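Local coordinates for rubber oxygenase (Streptomyces sp., PDB 5O1L), which cleaves the double bonds of poly(cis-1,4-isoprene) rubber oxidatively with O2, using a non-covalently bound b-type heme and releasing oligo-isoprenoids with keto and aldehyde ends, at residues Thr143-Glu148 / Asp291-His296; Leu136-Met141 / His232-Phe237; Glu52-Glu57 / Ile222-Ile227. One frame throughout, in Å; residues are numbered along the deposited sequence. Where two conformers were deposited one is given.

Interaction 1: Thr143-Glu148 / Asp291-His296. With HEM (protoporphyrin IX containing Fe), chain C; IMD (imidazole), chain D; IMD (imidazole), chain E.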
# COMPACT_ATOMS: atom_id res chain seq x y z
N THR A 143 -3.03 7.94 -7.26
CA THR A 143 -3.31 8.52 -8.61
C THR A 143 -2.54 9.78 -8.87
O THR A 143 -2.47 10.25 -10.03
CB THR A 143 -4.83 8.71 -8.85
OG1 THR A 143 -5.34 9.80 -8.05
CG2 THR A 143 -5.59 7.46 -8.55
N ALA A 144 -1.87 10.32 -7.84
CA ALA A 144 -0.91 11.40 -7.98
C ALA A 144 0.56 10.96 -7.92
O ALA A 144 1.44 11.79 -7.91
CB ALA A 144 -1.17 12.48 -6.94
N ILE A 145 0.81 9.66 -7.84
CA ILE A 145 2.19 9.10 -7.91
C ILE A 145 2.44 8.63 -9.33
O ILE A 145 1.89 7.62 -9.76
CB ILE A 145 2.37 7.94 -6.91
CG1 ILE A 145 2.14 8.43 -5.48
CG2 ILE A 145 3.81 7.42 -7.06
CD1 ILE A 145 2.13 7.29 -4.46
N PRO A 146 3.23 9.39 -10.12
CA PRO A 146 3.20 9.13 -11.57
C PRO A 146 3.65 7.74 -11.95
O PRO A 146 2.99 7.07 -12.78
CB PRO A 146 4.14 10.20 -12.10
CG PRO A 146 3.99 11.34 -11.20
CD PRO A 146 3.89 10.67 -9.82
N ARG A 147 4.70 7.21 -11.31
CA ARG A 147 5.17 5.90 -11.69
C ARG A 147 4.25 4.77 -11.34
O ARG A 147 4.14 3.82 -12.10
CB ARG A 147 6.53 5.64 -11.09
CG ARG A 147 7.60 6.42 -11.78
CD ARG A 147 8.93 6.17 -11.16
NE ARG A 147 10.00 6.78 -11.98
CZ ARG A 147 11.26 6.84 -11.60
NH1 ARG A 147 11.65 6.35 -10.44
NH2 ARG A 147 12.16 7.39 -12.39
N GLU A 148 3.58 4.88 -10.18
CA GLU A 148 2.65 3.85 -9.81
C GLU A 148 1.45 3.95 -10.76
O GLU A 148 0.98 2.91 -11.24
CB GLU A 148 2.27 4.05 -8.33
CG GLU A 148 1.40 2.91 -7.78
CD GLU A 148 0.96 3.10 -6.36
OE1 GLU A 148 1.57 3.87 -5.64
OE2 GLU A 148 -0.09 2.48 -6.06
N ASP A 291 6.53 13.63 -1.11
CA ASP A 291 5.85 14.94 -1.33
C ASP A 291 6.24 15.61 -2.66
O ASP A 291 5.35 16.00 -3.42
CB ASP A 291 6.04 15.88 -0.13
CG ASP A 291 5.46 15.32 1.15
OD1 ASP A 291 4.83 14.24 1.14
OD2 ASP A 291 5.65 15.91 2.25
N PRO A 292 7.53 15.67 -3.00
CA PRO A 292 7.94 16.35 -4.24
C PRO A 292 7.62 15.66 -5.56
O PRO A 292 7.74 16.28 -6.63
CB PRO A 292 9.47 16.45 -4.10
CG PRO A 292 9.75 16.19 -2.68
CD PRO A 292 8.73 15.18 -2.27
N ILE A 293 7.23 14.39 -5.56
CA ILE A 293 6.94 13.70 -6.78
C ILE A 293 5.48 13.65 -7.12
O ILE A 293 5.15 13.21 -8.24
CB ILE A 293 7.62 12.32 -6.93
CG1 ILE A 293 7.18 11.27 -5.89
CG2 ILE A 293 9.14 12.50 -6.86
CD1 ILE A 293 5.80 10.76 -6.04
N LEU A 294 4.61 14.08 -6.19
CA LEU A 294 3.17 14.01 -6.42
C LEU A 294 2.84 14.99 -7.57
O LEU A 294 3.30 16.12 -7.58
CB LEU A 294 2.33 14.37 -5.20
CG LEU A 294 2.50 13.36 -4.05
CD1 LEU A 294 1.75 13.92 -2.84
CD2 LEU A 294 2.04 11.98 -4.35
N ALA A 295 2.14 14.46 -8.54
CA ALA A 295 1.84 15.20 -9.77
C ALA A 295 0.64 14.62 -10.44
O ALA A 295 0.47 13.43 -10.51
CB ALA A 295 3.01 15.20 -10.70
N HIS A 296 -0.17 15.50 -11.07
CA HIS A 296 -1.18 15.04 -11.93
C HIS A 296 -0.58 14.44 -13.19
O HIS A 296 0.39 14.98 -13.73
CB HIS A 296 -2.07 16.23 -12.32
CG HIS A 296 -3.18 15.88 -13.22
ND1 HIS A 296 -3.02 15.85 -14.60
CD2 HIS A 296 -4.45 15.48 -12.97
CE1 HIS A 296 -4.17 15.50 -15.15
NE2 HIS A 296 -5.06 15.29 -14.19
CHA HEM C . 0.69 -5.73 -8.36
CHB HEM C . 1.19 -4.49 -3.80
CHC HEM C . 4.38 -1.15 -5.06
CHD HEM C . 3.07 -1.75 -9.62
C1A HEM C . 0.63 -5.67 -7.01
C2A HEM C . -0.17 -6.60 -6.25
C3A HEM C . -0.06 -6.22 -4.96
C4A HEM C . 0.81 -5.14 -4.90
CMA HEM C . -0.78 -6.90 -3.82
CAA HEM C . -1.02 -7.78 -6.76
CBA HEM C . -2.40 -7.27 -7.23
CGA HEM C . -3.35 -8.41 -7.30
O1A HEM C . -3.22 -9.09 -8.32
O2A HEM C . -4.19 -8.61 -6.34
C1B HEM C . 2.15 -3.48 -3.75
C2B HEM C . 2.58 -2.91 -2.52
C3B HEM C . 3.48 -1.99 -2.81
C4B HEM C . 3.61 -1.95 -4.26
CMB HEM C . 2.12 -3.27 -1.12
CAB HEM C . 4.35 -1.13 -2.05
CBB HEM C . 4.44 -1.03 -0.62
C1C HEM C . 4.32 -1.01 -6.44
C2C HEM C . 4.96 0.09 -7.14
C3C HEM C . 4.59 -0.13 -8.43
C4C HEM C . 3.69 -1.27 -8.44
CMC HEM C . 5.91 1.10 -6.56
CAC HEM C . 4.93 0.69 -9.60
CBC HEM C . 5.85 1.72 -9.74
C1D HEM C . 2.30 -2.88 -9.65
C2D HEM C . 1.78 -3.48 -10.90
C3D HEM C . 1.12 -4.58 -10.57
C4D HEM C . 1.25 -4.71 -9.12
CMD HEM C . 1.95 -2.82 -12.22
CAD HEM C . 0.35 -5.53 -11.53
CBD HEM C . -1.05 -4.97 -11.70
CGD HEM C . -1.81 -5.85 -12.71
O1D HEM C . -2.83 -6.43 -12.28
O2D HEM C . -1.45 -6.00 -13.91
NA HEM C . 1.26 -4.81 -6.17
NB HEM C . 2.78 -2.85 -4.74
NC HEM C . 3.52 -1.82 -7.21
ND HEM C . 2.02 -3.71 -8.62
FE HEM C . 2.42 -3.31 -6.70
N1 IMD D . -0.32 -0.20 -6.77
C2 IMD D . 0.86 -0.74 -6.44
N3 IMD D . 0.78 -2.02 -6.72
C4 IMD D . -0.44 -2.30 -7.28
C5 IMD D . -1.13 -1.13 -7.29
N1 IMD E . -0.96 2.71 -3.71
C2 IMD E . -2.13 2.29 -3.17
N3 IMD E . -2.32 2.95 -2.01
C4 IMD E . -1.25 3.77 -1.85
C5 IMD E . -0.39 3.63 -2.93
O HOH W 1 -0.09 10.70 -11.47
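Ile-145 sets CG1 beside its backbone N, anti to the carbonyl carbon (chi1 -61°), and Leu-294 holds its CG in the same relation (chi1 -65°). The two side chains meet at a slant, Ile-145 CG1 lying 3.7 Å from Leu-294 CD2. The other branch of Ile-145 turns to a second partner, with CG2 4.0 Å from Ile-293 CD1. Between the backbones a single hydrogen bond, from Ala-295 N to Ala-144 O, spans 2.8 Å and is nearly straight at 166°. The same oxygen also receives a CA-H...O contact from Leu-294 CA at 3.2 Å. Ile-145 is the N-cap of helix 146-154 in this all-helical catalytic domain, so the loop 291-296 packs on the very start of a helix that reaches the heme pocket. Pro-146, the residue after the cap, presses its CD to 3.2 Å from Ile-293 O, while its CG faces Ala-295 CB. Glu-148 reaches toward the heme side. Its OE2 accepts from two bound imidazoles, probably from the crystallisation liquor: N1 of the chain D molecule at 2.8 Å and N1 of the chain E molecule at 2.5 Å, the latter unusually short and its exact length doubtful. The chain D imidazole also binds the heme iron, through N3 at 2.1 Å. Glu-148 OE1 is hydrogen-bonded to Thr-230, which gives the carboxylate a second point of attachment. Toward helix 333-339, Leu-294 touches Val-335 and Met-338.

Interaction 2: Leu136-Met141 / His232-Phe237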
# COMPACT_ATOMS: atom_id res chain seq x y z
N LEU A 136 -9.38 5.50 0.87
CA LEU A 136 -9.62 6.78 0.26
C LEU A 136 -8.35 7.53 0.19
O LEU A 136 -8.04 7.98 -0.90
CB LEU A 136 -10.72 7.58 0.96
CG LEU A 136 -12.04 6.87 0.92
CD1 LEU A 136 -13.04 7.66 1.75
CD2 LEU A 136 -12.55 6.68 -0.50
N GLY A 137 -7.61 7.67 1.30
CA GLY A 137 -6.46 8.50 1.36
C GLY A 137 -5.35 7.96 0.48
O GLY A 137 -5.04 8.56 -0.56
N SER A 138 -4.76 6.85 0.86
CA SER A 138 -3.63 6.29 0.08
C SER A 138 -4.08 5.87 -1.31
O SER A 138 -3.39 6.13 -2.28
CB SER A 138 -3.02 5.07 0.78
OG SER A 138 -2.66 5.33 2.10
N GLY A 139 -5.28 5.33 -1.43
CA GLY A 139 -5.76 4.91 -2.76
C GLY A 139 -5.90 6.07 -3.73
O GLY A 139 -5.42 6.00 -4.85
N LEU A 140 -6.49 7.18 -3.31
CA LEU A 140 -6.54 8.37 -4.15
C LEU A 140 -5.18 9.02 -4.31
O LEU A 140 -4.82 9.47 -5.41
CB LEU A 140 -7.55 9.40 -3.62
CG LEU A 140 -8.99 9.02 -3.95
CD1 LEU A 140 -10.06 9.74 -3.13
CD2 LEU A 140 -9.25 9.21 -5.44
N MET A 141 -4.35 9.06 -3.25
CA MET A 141 -3.04 9.62 -3.41
C MET A 141 -2.26 8.89 -4.47
O MET A 141 -1.43 9.54 -5.13
CB MET A 141 -2.25 9.56 -2.08
CG MET A 141 -1.08 10.50 -2.10
SD MET A 141 0.12 10.24 -0.83
CE MET A 141 -0.85 9.92 0.62
N HIS A 232 5.64 4.96 1.77
CA HIS A 232 5.40 6.20 2.49
C HIS A 232 3.99 6.71 2.30
O HIS A 232 3.45 7.33 3.22
CB HIS A 232 6.41 7.23 2.09
CG HIS A 232 7.73 6.98 2.74
ND1 HIS A 232 7.93 6.95 4.08
CD2 HIS A 232 8.94 6.71 2.17
CE1 HIS A 232 9.21 6.69 4.32
NE2 HIS A 232 9.84 6.56 3.17
N SER A 233 3.37 6.40 1.17
CA SER A 233 1.96 6.78 0.89
C SER A 233 1.00 5.94 1.70
O SER A 233 -0.15 6.35 1.82
CB SER A 233 1.65 6.68 -0.58
OG SER A 233 1.36 5.38 -1.00
N LEU A 234 1.48 4.88 2.29
CA LEU A 234 0.74 3.95 3.12
C LEU A 234 1.11 4.13 4.55
O LEU A 234 0.49 4.95 5.22
CB LEU A 234 1.01 2.50 2.64
CG LEU A 234 0.37 2.21 1.29
CD1 LEU A 234 1.01 1.01 0.60
CD2 LEU A 234 -1.12 1.96 1.49
N ALA A 235 2.13 3.49 5.06
CA ALA A 235 2.51 3.54 6.49
C ALA A 235 2.68 4.96 7.05
O ALA A 235 2.07 5.33 8.02
CB ALA A 235 3.76 2.76 6.71
N THR A 236 3.58 5.72 6.42
CA THR A 236 3.93 6.99 7.04
C THR A 236 2.73 7.94 6.98
O THR A 236 2.50 8.72 7.93
CB THR A 236 5.10 7.63 6.26
OG1 THR A 236 6.09 6.56 6.17
CG2 THR A 236 5.72 8.71 7.01
N PHE A 237 2.02 7.93 5.87
CA PHE A 237 0.82 8.77 5.73
C PHE A 237 -0.26 8.41 6.72
O PHE A 237 -0.81 9.28 7.42
CB PHE A 237 0.25 8.57 4.29
CG PHE A 237 -1.13 9.16 4.09
CD1 PHE A 237 -1.29 10.47 4.00
CD2 PHE A 237 -2.20 8.32 3.98
CE1 PHE A 237 -2.62 11.02 3.76
CE2 PHE A 237 -3.49 8.81 3.78
CZ PHE A 237 -3.65 10.15 3.66
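Ser-138 and Ser-233 make the hydrogen bond across this helix pair: Ser-138 OG donates to Ser-233 O at 2.7 Å, the hydroxyl tilted somewhat from the carbonyl plane. The backbone explains why that oxygen is available. A regular alpha-helix would direct Phe-237 N to Ser-233 O, but here Phe-237 N bonds instead to His-232 O at 3.1 Å, a pi-type turn, and the hydroxyl of the other helix takes the place at Ser-233 O.

The aromatic contact is between Met-141 and Phe-237, whose side chains reach for each other tip to tip. Phe-237 sets CG anti to its backbone N (chi1 169°), and the methionine chain bends at chi3. Met-141 CE stands over one face of the ring, 3.6 Å from the centroid and 19° off the normal, a CH-pi contact; SD, 5.4 Å from the centroid and oblique, adds a Met-aromatic component.

Apolar packing fills the rest. Ser-138 CB lies 3.7 Å from Leu-234 CD2, and Met-141 SD packs on Ser-233 CB. Gly-137 CA comes to 3.8 Å from Phe-237 CE2, where a beta carbon on the glycine would collide with the ring. An alanine in place of Phe-237 would probably open a gap beside Gly-137 and let the Met-141 methyl turn without a ring beneath it. The Leu-234 side chain comes within about 4 Å of the heme, so the pair backs onto its pocket.

The axes of the two segments run roughly antiparallel, at 151°, and approach to 9.2 Å. Beyond this buried pair, helix 320-331 meets the Phe-237 ring through Thr-330 and Leu-331, helix 251-267 brings Trp-261 against Leu-234, and helix 279-289 meets His-232, whose NE2 is hydrogen-bonded to Gln-285.

Interaction 3: Glu52-Glu57 / Ile222-Ile227. With HEM (protoporphyrin IX containing Fe), chain C.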
# COMPACT_ATOMS: atom_id res chain seq x y z
N GLU A 52 17.24 3.83 -6.79
CA GLU A 52 16.65 4.08 -8.13
C GLU A 52 17.12 3.07 -9.15
O GLU A 52 16.46 2.91 -10.18
CB GLU A 52 16.95 5.53 -8.59
CG GLU A 52 16.20 6.52 -7.75
CD GLU A 52 14.78 6.74 -8.15
OE1 GLU A 52 14.41 6.31 -9.30
OE2 GLU A 52 14.04 7.41 -7.38
N TYR A 53 18.25 2.41 -8.90
CA TYR A 53 18.84 1.47 -9.84
C TYR A 53 19.02 0.10 -9.30
O TYR A 53 19.91 -0.65 -9.65
CB TYR A 53 20.15 2.06 -10.41
CG TYR A 53 19.96 3.39 -11.10
CD1 TYR A 53 19.54 3.43 -12.43
CD2 TYR A 53 20.18 4.58 -10.46
CE1 TYR A 53 19.44 4.62 -13.13
CE2 TYR A 53 20.09 5.79 -11.13
CZ TYR A 53 19.70 5.81 -12.45
OH TYR A 53 19.57 7.01 -13.13
N VAL A 54 18.10 -0.24 -8.38
CA VAL A 54 18.03 -1.57 -7.78
C VAL A 54 16.59 -2.04 -7.93
O VAL A 54 15.65 -1.30 -7.65
CB VAL A 54 18.48 -1.56 -6.30
CG1 VAL A 54 18.40 -2.93 -5.69
CG2 VAL A 54 19.88 -0.94 -6.11
N TRP A 55 16.42 -3.27 -8.36
CA TRP A 55 15.09 -3.87 -8.56
C TRP A 55 14.99 -5.07 -7.65
O TRP A 55 15.16 -4.90 -6.46
CB TRP A 55 14.84 -4.08 -10.05
CG TRP A 55 14.75 -2.77 -10.80
CD1 TRP A 55 13.63 -2.04 -11.02
CD2 TRP A 55 15.80 -2.05 -11.42
NE1 TRP A 55 13.91 -0.89 -11.70
CE2 TRP A 55 15.24 -0.88 -11.96
CE3 TRP A 55 17.19 -2.28 -11.55
CZ2 TRP A 55 16.02 0.07 -12.65
CZ3 TRP A 55 17.95 -1.33 -12.24
CH2 TRP A 55 17.35 -0.19 -12.77
N ASP A 56 14.83 -6.29 -8.14
CA ASP A 56 14.79 -7.50 -7.30
C ASP A 56 15.73 -8.54 -7.92
O ASP A 56 15.35 -9.31 -8.79
CB ASP A 56 13.36 -8.01 -7.16
CG ASP A 56 13.19 -9.10 -6.10
OD1 ASP A 56 14.16 -9.80 -5.82
OD2 ASP A 56 12.06 -9.26 -5.59
N GLU A 57 16.97 -8.55 -7.46
CA GLU A 57 18.01 -9.40 -8.02
C GLU A 57 17.69 -10.88 -7.95
O GLU A 57 18.03 -11.60 -8.90
CB GLU A 57 19.34 -9.16 -7.26
CG GLU A 57 20.54 -9.75 -7.96
CD GLU A 57 21.85 -9.23 -7.37
OE1 GLU A 57 22.83 -9.05 -8.14
OE2 GLU A 57 21.90 -8.99 -6.13
N ILE A 222 9.26 -0.26 -11.21
CA ILE A 222 9.15 -0.77 -9.85
C ILE A 222 10.53 -0.96 -9.23
O ILE A 222 10.92 -2.04 -8.77
CB ILE A 222 8.28 -2.05 -9.70
CG1 ILE A 222 7.09 -2.11 -10.65
CG2 ILE A 222 7.80 -2.15 -8.24
CD1 ILE A 222 6.30 -3.37 -10.53
N SER A 223 11.30 0.11 -9.20
CA SER A 223 12.58 0.06 -8.47
C SER A 223 12.33 0.01 -6.96
O SER A 223 11.21 0.25 -6.50
CB SER A 223 13.44 1.30 -8.79
OG SER A 223 12.84 2.44 -8.23
N GLN A 224 13.36 -0.34 -6.21
CA GLN A 224 13.33 -0.32 -4.73
C GLN A 224 12.85 1.05 -4.26
O GLN A 224 12.08 1.17 -3.30
CB GLN A 224 14.72 -0.58 -4.16
CG GLN A 224 15.26 -1.99 -4.41
CD GLN A 224 14.79 -2.98 -3.41
OE1 GLN A 224 14.47 -4.14 -3.76
NE2 GLN A 224 14.66 -2.56 -2.19
N ALA A 225 13.40 2.11 -4.87
CA ALA A 225 13.01 3.48 -4.51
C ALA A 225 11.51 3.68 -4.74
O ALA A 225 10.81 4.27 -3.90
CB ALA A 225 13.84 4.51 -5.30
N ASP A 226 11.01 3.21 -5.87
CA ASP A 226 9.61 3.33 -6.17
C ASP A 226 8.71 2.60 -5.11
O ASP A 226 7.69 3.15 -4.64
CB ASP A 226 9.28 2.74 -7.56
CG ASP A 226 9.93 3.47 -8.73
OD1 ASP A 226 10.10 4.69 -8.63
OD2 ASP A 226 10.05 2.79 -9.79
N ILE A 227 9.16 1.43 -4.70
CA ILE A 227 8.41 0.66 -3.70
C ILE A 227 8.35 1.49 -2.41
O ILE A 227 7.27 1.58 -1.77
CB ILE A 227 8.95 -0.74 -3.49
CG1 ILE A 227 8.89 -1.55 -4.79
CG2 ILE A 227 8.23 -1.45 -2.33
CD1 ILE A 227 9.58 -2.87 -4.68
CHA HEM C . 0.69 -5.73 -8.36
CHB HEM C . 1.19 -4.49 -3.80
CHC HEM C . 4.38 -1.15 -5.06
CHD HEM C . 3.07 -1.75 -9.62
C1A HEM C . 0.63 -5.67 -7.01
C2A HEM C . -0.17 -6.60 -6.25
C3A HEM C . -0.06 -6.22 -4.96
C4A HEM C . 0.81 -5.14 -4.90
CMA HEM C . -0.78 -6.90 -3.82
CAA HEM C . -1.02 -7.78 -6.76
CBA HEM C . -2.40 -7.27 -7.23
CGA HEM C . -3.35 -8.41 -7.30
O1A HEM C . -3.22 -9.09 -8.32
O2A HEM C . -4.19 -8.61 -6.34
C1B HEM C . 2.15 -3.48 -3.75
C2B HEM C . 2.58 -2.91 -2.52
C3B HEM C . 3.48 -1.99 -2.81
C4B HEM C . 3.61 -1.95 -4.26
CMB HEM C . 2.12 -3.27 -1.12
CAB HEM C . 4.35 -1.13 -2.05
CBB HEM C . 4.44 -1.03 -0.62
C1C HEM C . 4.32 -1.01 -6.44
C2C HEM C . 4.96 0.09 -7.14
C3C HEM C . 4.59 -0.13 -8.43
C4C HEM C . 3.69 -1.27 -8.44
CMC HEM C . 5.91 1.10 -6.56
CAC HEM C . 4.93 0.69 -9.60
CBC HEM C . 5.85 1.72 -9.74
C1D HEM C . 2.30 -2.88 -9.65
C2D HEM C . 1.78 -3.48 -10.90
C3D HEM C . 1.12 -4.58 -10.57
C4D HEM C . 1.25 -4.71 -9.12
CMD HEM C . 1.95 -2.82 -12.22
CAD HEM C . 0.35 -5.53 -11.53
CBD HEM C . -1.05 -4.97 -11.70
CGD HEM C . -1.81 -5.85 -12.71
O1D HEM C . -2.83 -6.43 -12.28
O2D HEM C . -1.45 -6.00 -13.91
NA HEM C . 1.26 -4.81 -6.17
NB HEM C . 2.78 -2.85 -4.74
NC HEM C . 3.52 -1.82 -7.21
ND HEM C . 2.02 -3.71 -8.62
FE HEM C . 2.42 -3.31 -6.70
O HOH W 2 13.89 3.95 -10.12
O HOH W 3 11.65 6.44 -6.94
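Gln-224 N donates to Val-54 O at 2.9 Å with an angle of 173°, the direct hydrogen bond between the loop 52-57 and the start of helix 224-244. That helix begins with a capping box: Ser-223 OG accepts from Asp-226 N at 3.1 Å, and Ser-223 N donates to Asp-226 OD2 at 3.0 Å, meeting it from above the carboxylate plane.

Two waters extend the polar contact. One donates to both Glu-52 O and Glu-52 OE1 and accepts from Ser-223 OG; the other donates to Glu-52 OE2, 2.6 Å away, and to Asp-226 OD1.

The remaining contacts are van der Waals. Glu-52 bends at chi2 (-82°), and its OE2 lies 3.6 Å from Ala-225 CB. Trp-55 brings CD1 to 3.5 Å from Ser-223 CA, while its NE1 is hydrogen-bonded to Ile-220 O. On the heme side, Ile-222 CG1 lies 3.7 Å from heme CAC.

Glu-52 OE1 and Asp-226 OD1 stand 4.7 Å apart on two carboxylates, probably both charged, whose repulsion is likely to be offset by Arg-147, the salt-bridge partner of both.

In the fold
Helix 224-244 serves both interaction 2 and interaction 3, whose centres lie about 19 Å apart without touching. Interaction 1 meets each of them. Toward interaction 2, about 12 Å away between centres, the joint is apolar: Ile-145 CD1 lies 4.0 Å from Ser-233 CB, and Leu-294 CD2 4.1 Å from Met-141 CG. Toward interaction 3, about 17 Å away between centres, it is ionic: Arg-147 NH1 is 2.9 Å from Asp-226 OD1 and 3.0 Å from Glu-52 OE1. Interactions 1 and 3 both touch the heme, whose inferred axial ligand, His-198, has its side chain about 4 Å from that of Ile-222 (nearest atoms).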